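Local coordinates for protein nitrite oxidoreductase subunit A (PDB 7B04) that belongs to the molybdopterin oxidoreductase family as a NarG-like subunit and holds a molybdenum atom, MD1 pterin ligands and an iron/sulfur cluster, at residues B[98-103]-B[800-805]; B[108-113]-B[317-322]; B[292-297]-B[804-809]. All blocks are in the same frame, centred on the assembly; numbering follows the deposited sequence.

In the fold
Three distant parts of the chain meet here on one side of its centre. The loop between strand 85-91 and helix 116-119 supplies 98-103 and then 108-113; next come 292-297, in the loop after helix 280-283, and 317-322, on helix 314-321; 800-805 and 804-809 overlap in the loop after strand 798-800. Centres of contacts 1 and 3 lie about 12 Å apart, those of contacts 2 and 3 about 13 Å, and those of contacts 1 and 2 about 20 Å. Contact 3 touches both others, joining contact 2 through Trp110-Tyr806 and Glu322-Arg297. Nitrite oxidoreductase subunit B lies against all three, so the assembled patch also forms part of the subunit interface.

Contact 1: residues B[98-103]-B[800-805]; sequences YSDLYG and MLLFRT
Asp100 and Leu802 meet where a type I beta turn, Asp100 to Gly103, packs against the chain leaving strand 798-800, at the border with Nitrite oxidoreductase subunit B. The backbones are joined by one weak hydrogen bond, from Met800 N to Ser99 O at 3.1 Å. Beside it the Met800 side chain lies on the Ser99 backbone: chi3 of -67° folds Met800 CE back to 3.6 Å from Ser99 CA. Leu802 spreads its two methyls over the turn. Leu802 CD2 approaches Asp100 CB at 3.7 Å, while Leu802 CD1 meets Leu101 CD1 and comes within 3.8 Å of Tyr102 CE2, obliquely to that ring. Asp100 gives its CB to this packing, while Asp100 OD2 turns to the backbone N of Tyr102 (2.6 Å) and of Gly103 (3.0 Å), both weakly, and of Asn104. Tyr102 OH is hydrogen-bonded to NE2 of His406 of subunit B. Apart from one weak backbone bond, then, the segments meet by apolar packing; Asp100 OD2 braces the turn, and Tyr102 OH ties it to subunit B, with Asp100 OD1 adding only a long, weak ion pair to Arg402 of that subunit.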
loop_
_atom_site.group_PDB
_atom_site.type_symbol
_atom_site.label_atom_id
_atom_site.label_comp_id
_atom_site.label_asym_id
_atom_site.label_seq_id
_atom_site.Cartn_x
_atom_site.Cartn_y
_atom_site.Cartn_z
ATOM N N TYR B 98 9.445 13.328 20.648
ATOM C CA TYR B 98 9.465 14.520 19.810
ATOM C C TYR B 98 9.066 15.749 20.626
ATOM O O TYR B 98 8.116 15.703 21.412
ATOM C CB TYR B 98 8.518 14.359 18.617
ATOM C CG TYR B 98 8.891 13.275 17.625
ATOM C CD1 TYR B 98 10.073 12.553 17.751
ATOM C CD2 TYR B 98 8.057 12.981 16.555
ATOM C CE1 TYR B 98 10.404 11.563 16.842
ATOM C CE2 TYR B 98 8.380 11.999 15.642
ATOM C CZ TYR B 98 9.554 11.294 15.788
ATOM O OH TYR B 98 9.872 10.316 14.875
ATOM N N SER B 99 9.791 16.861 20.428
ATOM C CA SER B 99 9.579 18.095 21.186
ATOM C C SER B 99 10.065 19.285 20.354
ATOM O O SER B 99 10.725 19.099 19.325
ATOM C CB SER B 99 10.276 18.013 22.545
ATOM O OG SER B 99 11.681 18.044 22.382
ATOM N N ASP B 100 9.751 20.477 20.828
ATOM C CA ASP B 100 10.134 21.732 20.147
ATOM C C ASP B 100 11.085 22.520 21.042
ATOM O O ASP B 100 11.301 22.126 22.166
ATOM C CB ASP B 100 8.893 22.522 19.762
ATOM C CG ASP B 100 8.112 22.999 20.955
ATOM O OD1 ASP B 100 6.915 22.894 20.923
ATOM O OD2 ASP B 100 8.718 23.501 21.864
ATOM N N LEU B 101 11.425 23.717 20.597
ATOM C CA LEU B 101 12.339 24.637 21.309
ATOM C C LEU B 101 11.757 24.972 22.673
ATOM O O LEU B 101 12.513 25.051 23.616
ATOM C CB LEU B 101 12.360 25.950 20.527
ATOM C CG LEU B 101 13.350 26.056 19.386
ATOM C CD1 LEU B 101 12.896 27.121 18.441
ATOM C CD2 LEU B 101 14.717 26.407 19.903
ATOM N N TYR B 102 10.456 25.205 22.737
ATOM C CA TYR B 102 9.815 25.654 23.989
ATOM C C TYR B 102 9.723 24.530 25.008
ATOM O O TYR B 102 9.361 24.813 26.136
ATOM C CB TYR B 102 8.451 26.249 23.670
ATOM C CG TYR B 102 8.536 27.479 22.817
ATOM C CD1 TYR B 102 8.784 28.712 23.370
ATOM C CD2 TYR B 102 8.407 27.395 21.453
ATOM C CE1 TYR B 102 8.872 29.839 22.581
ATOM C CE2 TYR B 102 8.491 28.511 20.648
ATOM C CZ TYR B 102 8.725 29.738 21.214
ATOM O OH TYR B 102 8.822 30.827 20.414
ATOM N N GLY B 103 9.946 23.295 24.586
ATOM C CA GLY B 103 9.865 22.149 25.502
ATOM C C GLY B 103 8.555 21.420 25.406
ATOM O O GLY B 103 8.351 20.511 26.183
ATOM N N MET B 800 10.111 19.685 16.333
ATOM C CA MET B 800 8.784 20.106 15.911
ATOM C C MET B 800 8.813 21.569 15.502
ATOM O O MET B 800 9.222 22.431 16.286
ATOM C CB MET B 800 7.752 19.887 17.023
ATOM C CG MET B 800 7.504 18.425 17.374
ATOM S SD MET B 800 5.958 18.163 18.269
ATOM C CE MET B 800 6.321 18.979 19.818
ATOM N N LEU B 801 8.376 21.844 14.277
ATOM C CA LEU B 801 8.290 23.217 13.801
ATOM C C LEU B 801 7.226 23.988 14.589
ATOM O O LEU B 801 6.289 23.409 15.155
ATOM C CB LEU B 801 8.037 23.238 12.287
ATOM C CG LEU B 801 7.017 22.239 11.744
ATOM C CD1 LEU B 801 5.686 22.674 12.195
ATOM C CD2 LEU B 801 7.022 22.139 10.226
ATOM N N LEU B 802 7.398 25.308 14.640
ATOM C CA LEU B 802 6.629 26.182 15.524
ATOM C C LEU B 802 5.461 26.849 14.790
ATOM O O LEU B 802 5.658 27.843 14.081
ATOM C CB LEU B 802 7.558 27.224 16.145
ATOM C CG LEU B 802 8.843 26.593 16.699
ATOM C CD1 LEU B 802 9.833 27.652 17.157
ATOM C CD2 LEU B 802 8.537 25.603 17.822
ATOM N N PHE B 803 4.273 26.244 14.887
ATOM C CA PHE B 803 2.984 26.882 14.617
ATOM C C PHE B 803 2.473 27.485 15.927
ATOM O O PHE B 803 3.126 27.386 16.976
ATOM C CB PHE B 803 1.961 25.892 14.057
ATOM C CG PHE B 803 2.379 25.236 12.782
ATOM C CD1 PHE B 803 2.705 25.974 11.659
ATOM C CD2 PHE B 803 2.400 23.858 12.705
ATOM C CE1 PHE B 803 3.082 25.339 10.495
ATOM C CE2 PHE B 803 2.751 23.220 11.546
ATOM C CZ PHE B 803 3.109 23.957 10.443
ATOM N N ARG B 804 1.300 28.090 15.845
ATOM C CA ARG B 804 0.648 28.618 17.058
ATOM C C ARG B 804 0.136 27.477 17.925
ATOM O O ARG B 804 0.145 27.639 19.119
ATOM C CB ARG B 804 -0.329 29.761 16.795
ATOM C CG ARG B 804 -0.002 30.971 17.652
ATOM C CD ARG B 804 -0.719 32.235 17.256
ATOM N NE ARG B 804 -1.543 32.700 18.354
ATOM C CZ ARG B 804 -1.092 32.988 19.549
ATOM N NH1 ARG B 804 -1.933 33.394 20.476
ATOM N NH2 ARG B 804 0.192 32.868 19.813
ATOM N N THR B 805 -0.349 26.389 17.345
ATOM C CA THR B 805 -0.849 25.305 18.220
ATOM C C THR B 805 -0.230 23.965 17.852
ATOM O O THR B 805 0.067 23.752 16.710
ATOM C CB THR B 805 -2.360 25.154 18.109
ATOM O OG1 THR B 805 -2.628 24.682 16.798
ATOM C CG2 THR B 805 -3.078 26.456 18.337
#

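Contact 2: residues B[108-113]-B[317-322]; sequences RNWNPR and AHWVTE
Trp110 and Trp319 form an edge-to-face (T-shaped) pair that sets the loop before helix 116-119 against helix 314-321. The edge of Trp319 points at the face of Trp110, with the planes at 69° and the five-membered ring of Trp110 centred 5.1 Å from the six-membered ring of Trp319. CZ2 of Trp319 makes the approach, standing 3.8 Å from Trp110 CD2. The neighbouring CH2 of Trp319 meets Asn109 CB, also at 3.8 Å.

His318 lies against a face of Trp319. Its first torsion, chi1 78°, puts CG between the backbone N and the carbonyl carbon. Farther out, His318 CE1 sits over the centre of the Trp319 indole. That CE1 is also close to Asn109 O, although no hydrogen bond joins His318 to this carbonyl; Asn109 O is instead taken by Gln265 of Nitrite oxidoreductase subunit B. Farther back, Glu322 meets the histidine edge and forms weak bonds to His318 ND1. Arg297 holds OE1 of Glu322 in a salt bridge and may so steady the carboxylate beside His318.

Trp110 NE1 is hydrogen-bonded to Tyr806 OH, and Phe716 is a further edge-to-face partner of Trp110. Across the contact itself the polar link is a water. It accepts from Trp319 NE1 at 2.8 Å, lies in the His318 ring plane 2.9 Å from His318 NE2, and is 3.1 Å from Trp110 O, to which it can donate.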
loop_
_atom_site.group_PDB
_atom_site.type_symbol
_atom_site.label_atom_id
_atom_site.label_comp_id
_atom_site.label_asym_id
_atom_site.label_seq_id
_atom_site.Cartn_x
_atom_site.Cartn_y
_atom_site.Cartn_z
ATOM N N ARG B 108 2.781 9.412 22.877
ATOM C CA ARG B 108 2.952 8.071 22.332
ATOM C C ARG B 108 1.781 7.652 21.457
ATOM O O ARG B 108 1.863 6.604 20.806
ATOM C CB ARG B 108 3.114 7.029 23.445
ATOM C CG ARG B 108 4.298 7.226 24.363
ATOM C CD ARG B 108 4.464 6.044 25.311
ATOM N NE ARG B 108 5.269 4.966 24.746
ATOM C CZ ARG B 108 6.537 4.734 25.072
ATOM N NH1 ARG B 108 7.145 5.508 25.960
ATOM N NH2 ARG B 108 7.197 3.730 24.512
ATOM N N ASN B 109 0.713 8.451 21.402
ATOM C CA ASN B 109 -0.455 8.099 20.605
ATOM C C ASN B 109 -0.199 8.235 19.113
ATOM O O ASN B 109 -1.054 7.838 18.314
ATOM C CB ASN B 109 -1.648 8.968 20.994
ATOM C CG ASN B 109 -2.143 8.699 22.403
ATOM O OD1 ASN B 109 -1.974 7.603 22.936
ATOM N ND2 ASN B 109 -2.758 9.702 23.013
ATOM N N TRP B 110 0.978 8.703 18.739
ATOM C CA TRP B 110 1.318 8.919 17.313
ATOM C C TRP B 110 1.926 7.647 16.725
ATOM O O TRP B 110 2.020 7.547 15.534
ATOM C CB TRP B 110 2.313 10.077 17.228
ATOM C CG TRP B 110 1.753 11.456 17.076
ATOM C CD1 TRP B 110 1.543 12.356 18.066
ATOM C CD2 TRP B 110 1.411 12.138 15.860
ATOM N NE1 TRP B 110 1.066 13.528 17.563
ATOM C CE2 TRP B 110 0.970 13.421 16.212
ATOM C CE3 TRP B 110 1.418 11.789 14.511
ATOM C CZ2 TRP B 110 0.537 14.345 15.276
ATOM C CZ3 TRP B 110 0.968 12.693 13.587
ATOM C CH2 TRP B 110 0.540 13.955 13.966
ATOM N N ASN B 111 2.259 6.693 17.583
ATOM C CA ASN B 111 2.950 5.422 17.259
ATOM C C ASN B 111 2.015 4.463 16.528
ATOM O O ASN B 111 0.822 4.628 16.655
ATOM C CB ASN B 111 3.439 4.754 18.543
ATOM C CG ASN B 111 4.678 5.369 19.139
ATOM O OD1 ASN B 111 5.217 6.313 18.620
ATOM N ND2 ASN B 111 5.144 4.844 20.241
ATOM N N PRO B 112 2.495 3.381 15.881
ATOM C CA PRO B 112 3.818 3.268 15.262
ATOM C C PRO B 112 3.999 4.086 13.980
ATOM O O PRO B 112 5.038 4.558 13.728
ATOM C CB PRO B 112 3.952 1.768 15.062
ATOM C CG PRO B 112 2.577 1.337 14.764
ATOM C CD PRO B 112 1.718 2.195 15.641
ATOM N N ARG B 113 2.949 4.141 13.184
ATOM C CA ARG B 113 2.880 4.990 11.979
ATOM C C ARG B 113 3.906 4.665 10.885
ATOM O O ARG B 113 4.880 5.356 10.776
ATOM C CB ARG B 113 2.755 6.431 12.471
ATOM C CG ARG B 113 3.383 7.499 11.608
ATOM C CD ARG B 113 3.269 8.703 12.463
ATOM N NE ARG B 113 4.468 9.398 12.157
ATOM C CZ ARG B 113 4.543 10.231 11.171
ATOM N NH1 ARG B 113 5.669 10.861 10.920
ATOM N NH2 ARG B 113 3.468 10.452 10.456
ATOM N N ALA B 317 -4.268 7.233 9.814
ATOM C CA ALA B 317 -5.677 6.878 9.692
ATOM C C ALA B 317 -6.275 6.511 11.044
ATOM O O ALA B 317 -7.468 6.718 11.277
ATOM C CB ALA B 317 -5.849 5.739 8.694
ATOM N N HIS B 318 -5.460 5.989 11.962
ATOM C CA HIS B 318 -5.988 5.616 13.268
ATOM C C HIS B 318 -6.615 6.804 13.985
ATOM O O HIS B 318 -7.471 6.612 14.854
ATOM C CB HIS B 318 -4.881 5.004 14.130
ATOM C CG HIS B 318 -3.956 6.015 14.734
ATOM N ND1 HIS B 318 -4.199 6.610 15.952
ATOM C CD2 HIS B 318 -2.791 6.538 14.284
ATOM C CE1 HIS B 318 -3.223 7.457 16.227
ATOM N NE2 HIS B 318 -2.356 7.431 15.231
ATOM N N TRP B 319 -6.219 8.027 13.630
ATOM C CA TRP B 319 -6.875 9.206 14.183
ATOM C C TRP B 319 -8.339 9.311 13.753
ATOM O O TRP B 319 -9.147 9.913 14.471
ATOM C CB TRP B 319 -6.109 10.462 13.768
ATOM C CG TRP B 319 -4.679 10.491 14.236
ATOM C CD1 TRP B 319 -3.558 10.372 13.466
ATOM C CD2 TRP B 319 -4.223 10.651 15.584
ATOM N NE1 TRP B 319 -2.433 10.449 14.250
ATOM C CE2 TRP B 319 -2.814 10.622 15.554
ATOM C CE3 TRP B 319 -4.869 10.818 16.811
ATOM C CZ2 TRP B 319 -2.042 10.750 16.706
ATOM C CZ3 TRP B 319 -4.100 10.947 17.953
ATOM C CH2 TRP B 319 -2.702 10.912 17.893
ATOM N N VAL B 320 -8.705 8.744 12.602
ATOM C CA VAL B 320 -10.106 8.769 12.173
ATOM C C VAL B 320 -10.852 7.510 12.599
ATOM O O VAL B 320 -11.994 7.594 13.057
ATOM C CB VAL B 320 -10.246 9.021 10.651
ATOM C CG1 VAL B 320 -9.729 7.877 9.822
ATOM C CG2 VAL B 320 -11.700 9.206 10.312
ATOM N N THR B 321 -10.238 6.333 12.440
ATOM C CA THR B 321 -10.902 5.089 12.819
ATOM C C THR B 321 -11.331 5.110 14.278
ATOM O O THR B 321 -12.314 4.457 14.647
ATOM C CB THR B 321 -9.986 3.891 12.559
ATOM O OG1 THR B 321 -8.814 3.995 13.380
ATOM C CG2 THR B 321 -9.576 3.836 11.098
ATOM N N GLU B 322 -10.611 5.846 15.117
ATOM C CA GLU B 322 -10.869 5.893 16.547
ATOM C C GLU B 322 -11.906 6.946 16.918
ATOM O O GLU B 322 -12.166 7.148 18.108
ATOM C CB GLU B 322 -9.562 6.136 17.308
ATOM C CG GLU B 322 -8.594 4.964 17.215
ATOM C CD GLU B 322 -7.187 5.319 17.656
ATOM O OE1 GLU B 322 -6.943 6.495 17.996
ATOM O OE2 GLU B 322 -6.322 4.418 17.651
HETATM O O HOH W 1 -0.194 8.834 13.872
#

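Contact 3: residues B[292-297]-B[804-809]; sequences DMNDVR and RTYPRH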
loop_
_atom_site.group_PDB
_atom_site.type_symbol
_atom_site.label_atom_id
_atom_site.label_comp_id
_atom_site.label_asym_id
_atom_site.label_seq_id
_atom_site.Cartn_x
_atom_site.Cartn_y
_atom_site.Cartn_z
ATOM N N ASP B 292 -2.872 19.094 11.373
ATOM C CA ASP B 292 -2.151 17.985 11.984
ATOM C C ASP B 292 -3.184 16.936 12.369
ATOM O O ASP B 292 -4.051 17.196 13.210
ATOM C CB ASP B 292 -1.358 18.438 13.211
ATOM C CG ASP B 292 -0.222 19.372 12.862
ATOM O OD1 ASP B 292 0.317 19.267 11.741
ATOM O OD2 ASP B 292 0.136 20.211 13.715
ATOM N N MET B 293 -3.089 15.747 11.774
ATOM C CA MET B 293 -4.184 14.786 11.835
ATOM C C MET B 293 -4.454 14.230 13.229
ATOM O O MET B 293 -5.422 13.493 13.391
ATOM C CB MET B 293 -3.960 13.656 10.830
ATOM C CG MET B 293 -3.492 14.171 9.481
ATOM S SD MET B 293 -3.383 12.907 8.205
ATOM C CE MET B 293 -5.052 12.257 8.229
ATOM N N ASN B 294 -3.621 14.486 14.233
ATOM C CA ASN B 294 -4.089 14.149 15.574
ATOM C C ASN B 294 -5.325 14.975 15.936
ATOM O O ASN B 294 -6.139 14.553 16.768
ATOM C CB ASN B 294 -2.976 14.300 16.612
ATOM C CG ASN B 294 -2.400 15.691 16.664
ATOM O OD1 ASN B 294 -2.770 16.567 15.884
ATOM N ND2 ASN B 294 -1.478 15.903 17.595
ATOM N N ASP B 295 -5.482 16.150 15.312
ATOM C CA ASP B 295 -6.629 17.014 15.582
ATOM C C ASP B 295 -7.939 16.396 15.102
ATOM O O ASP B 295 -8.982 16.606 15.731
ATOM C CB ASP B 295 -6.391 18.371 14.899
ATOM C CG ASP B 295 -7.423 19.441 15.262
ATOM O OD1 ASP B 295 -8.557 19.127 15.668
ATOM O OD2 ASP B 295 -7.088 20.636 15.117
ATOM N N VAL B 296 -7.916 15.601 14.025
ATOM C CA VAL B 296 -9.171 15.022 13.542
ATOM C C VAL B 296 -9.806 14.134 14.610
ATOM O O VAL B 296 -11.037 14.025 14.684
ATOM C CB VAL B 296 -8.994 14.291 12.190
ATOM C CG1 VAL B 296 -7.956 13.236 12.245
ATOM C CG2 VAL B 296 -10.285 13.682 11.758
ATOM N N ARG B 297 -8.997 13.517 15.477
ATOM C CA ARG B 297 -9.584 12.682 16.519
ATOM C C ARG B 297 -10.329 13.510 17.559
ATOM O O ARG B 297 -10.991 12.936 18.431
ATOM C CB ARG B 297 -8.503 11.828 17.200
ATOM C CG ARG B 297 -9.050 10.616 17.965
ATOM C CD ARG B 297 -7.954 9.663 18.432
ATOM N NE ARG B 297 -7.229 10.155 19.603
ATOM C CZ ARG B 297 -6.229 9.502 20.187
ATOM N NH1 ARG B 297 -5.625 10.020 21.248
ATOM N NH2 ARG B 297 -5.839 8.324 19.717
ATOM N N ARG B 804 1.300 28.090 15.845
ATOM C CA ARG B 804 0.648 28.618 17.058
ATOM C C ARG B 804 0.136 27.477 17.925
ATOM O O ARG B 804 0.145 27.639 19.119
ATOM C CB ARG B 804 -0.329 29.761 16.795
ATOM C CG ARG B 804 -0.002 30.971 17.652
ATOM C CD ARG B 804 -0.719 32.235 17.256
ATOM N NE ARG B 804 -1.543 32.700 18.354
ATOM C CZ ARG B 804 -1.092 32.988 19.549
ATOM N NH1 ARG B 804 -1.933 33.394 20.476
ATOM N NH2 ARG B 804 0.192 32.868 19.813
ATOM N N THR B 805 -0.349 26.389 17.345
ATOM C CA THR B 805 -0.849 25.305 18.220
ATOM C C THR B 805 -0.230 23.965 17.852
ATOM O O THR B 805 0.067 23.752 16.710
ATOM C CB THR B 805 -2.360 25.154 18.109
ATOM O OG1 THR B 805 -2.628 24.682 16.798
ATOM C CG2 THR B 805 -3.078 26.456 18.337
ATOM N N TYR B 806 -0.045 23.105 18.839
ATOM C CA TYR B 806 0.489 21.766 18.581
ATOM C C TYR B 806 -0.409 21.022 17.611
ATOM O O TYR B 806 0.086 20.597 16.552
ATOM C CB TYR B 806 0.684 20.990 19.896
ATOM C CG TYR B 806 0.734 19.472 19.743
ATOM C CD1 TYR B 806 1.643 18.872 18.882
ATOM C CD2 TYR B 806 -0.134 18.645 20.451
ATOM C CE1 TYR B 806 1.697 17.484 18.733
ATOM C CE2 TYR B 806 -0.086 17.252 20.306
ATOM C CZ TYR B 806 0.833 16.678 19.446
ATOM O OH TYR B 806 0.887 15.302 19.294
ATOM N N PRO B 807 -1.715 20.859 17.862
ATOM C CA PRO B 807 -2.589 20.444 16.768
ATOM C C PRO B 807 -2.790 21.634 15.853
ATOM O O PRO B 807 -3.724 22.413 16.074
ATOM C CB PRO B 807 -3.891 20.029 17.476
ATOM C CG PRO B 807 -3.543 19.951 18.941
ATOM C CD PRO B 807 -2.494 21.002 19.106
ATOM N N ARG B 808 -1.923 21.820 14.852
ATOM C CA ARG B 808 -2.079 22.977 13.983
ATOM C C ARG B 808 -3.431 22.922 13.303
ATOM O O ARG B 808 -3.732 21.990 12.551
ATOM C CB ARG B 808 -0.985 23.056 12.921
ATOM C CG ARG B 808 -1.359 24.084 11.847
ATOM C CD ARG B 808 -0.393 24.151 10.680
ATOM N NE ARG B 808 -0.165 22.848 10.064
ATOM C CZ ARG B 808 -0.962 22.303 9.149
ATOM N NH1 ARG B 808 -2.053 22.940 8.745
ATOM N NH2 ARG B 808 -0.667 21.115 8.643
ATOM N N HIS B 809 -4.246 23.928 13.589
ATOM C CA HIS B 809 -5.566 24.069 13.013
ATOM C C HIS B 809 -5.623 25.391 12.264
ATOM O O HIS B 809 -5.359 26.447 12.865
ATOM C CB HIS B 809 -6.620 24.017 14.111
ATOM C CG HIS B 809 -8.003 23.814 13.600
ATOM N ND1 HIS B 809 -8.282 23.032 12.500
ATOM C CD2 HIS B 809 -9.189 24.301 14.027
ATOM C CE1 HIS B 809 -9.582 23.043 12.276
ATOM N NE2 HIS B 809 -10.157 23.801 13.192
#
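Asp292 and Arg808 join two tight turns: a type I beta turn from Asp292 to Asp295, and an inverse gamma turn centred on Pro807. The Asp292 side chain can be followed outward from its CB, which lies 3.8 Å from Arg808 N. Chi1 of -67° sets Asp292 CG anti to its own carbonyl carbon, and this CG comes 3.8 Å from Arg808 CB. Asp292 OD2 accepts a hydrogen bond from Arg808 N at 2.8 Å, the donor approaching from above the carboxylate plane. Tyr806 O also lies close to Asp292 OD2, but both are acceptors and no hydrogen bond joins them. Asp292 OD1 faces the guanidinium instead, making a long salt bridge of 3.7 Å to Arg808 NH2, with the two flat groups 78° apart. The stronger partner of that arginine is Asp290, which binds NH1.

The backbone closes the pair in the opposite direction: Asp292 N donates to Arg808 O at 3.2 Å. Asp292 thus donates to Arg808 through its N and accepts from it through OD2, a two-bond link between the turns in a buried setting. Next along, Asp295 CB packs on Pro807 CB, and Asp295 OD2 lies near the His809 side chain; Asp295 OD1 goes to Gly556 N. Tyr806 OH, the partner of Trp110, is also hydrogen-bonded to OE1 of Glu397 of Nitrite oxidoreductase subunit B. Asn294 stands its amide almost perpendicular to the tyrosine ring, at 89°, with Asn294 ND2 3.0 Å from Tyr806 OH.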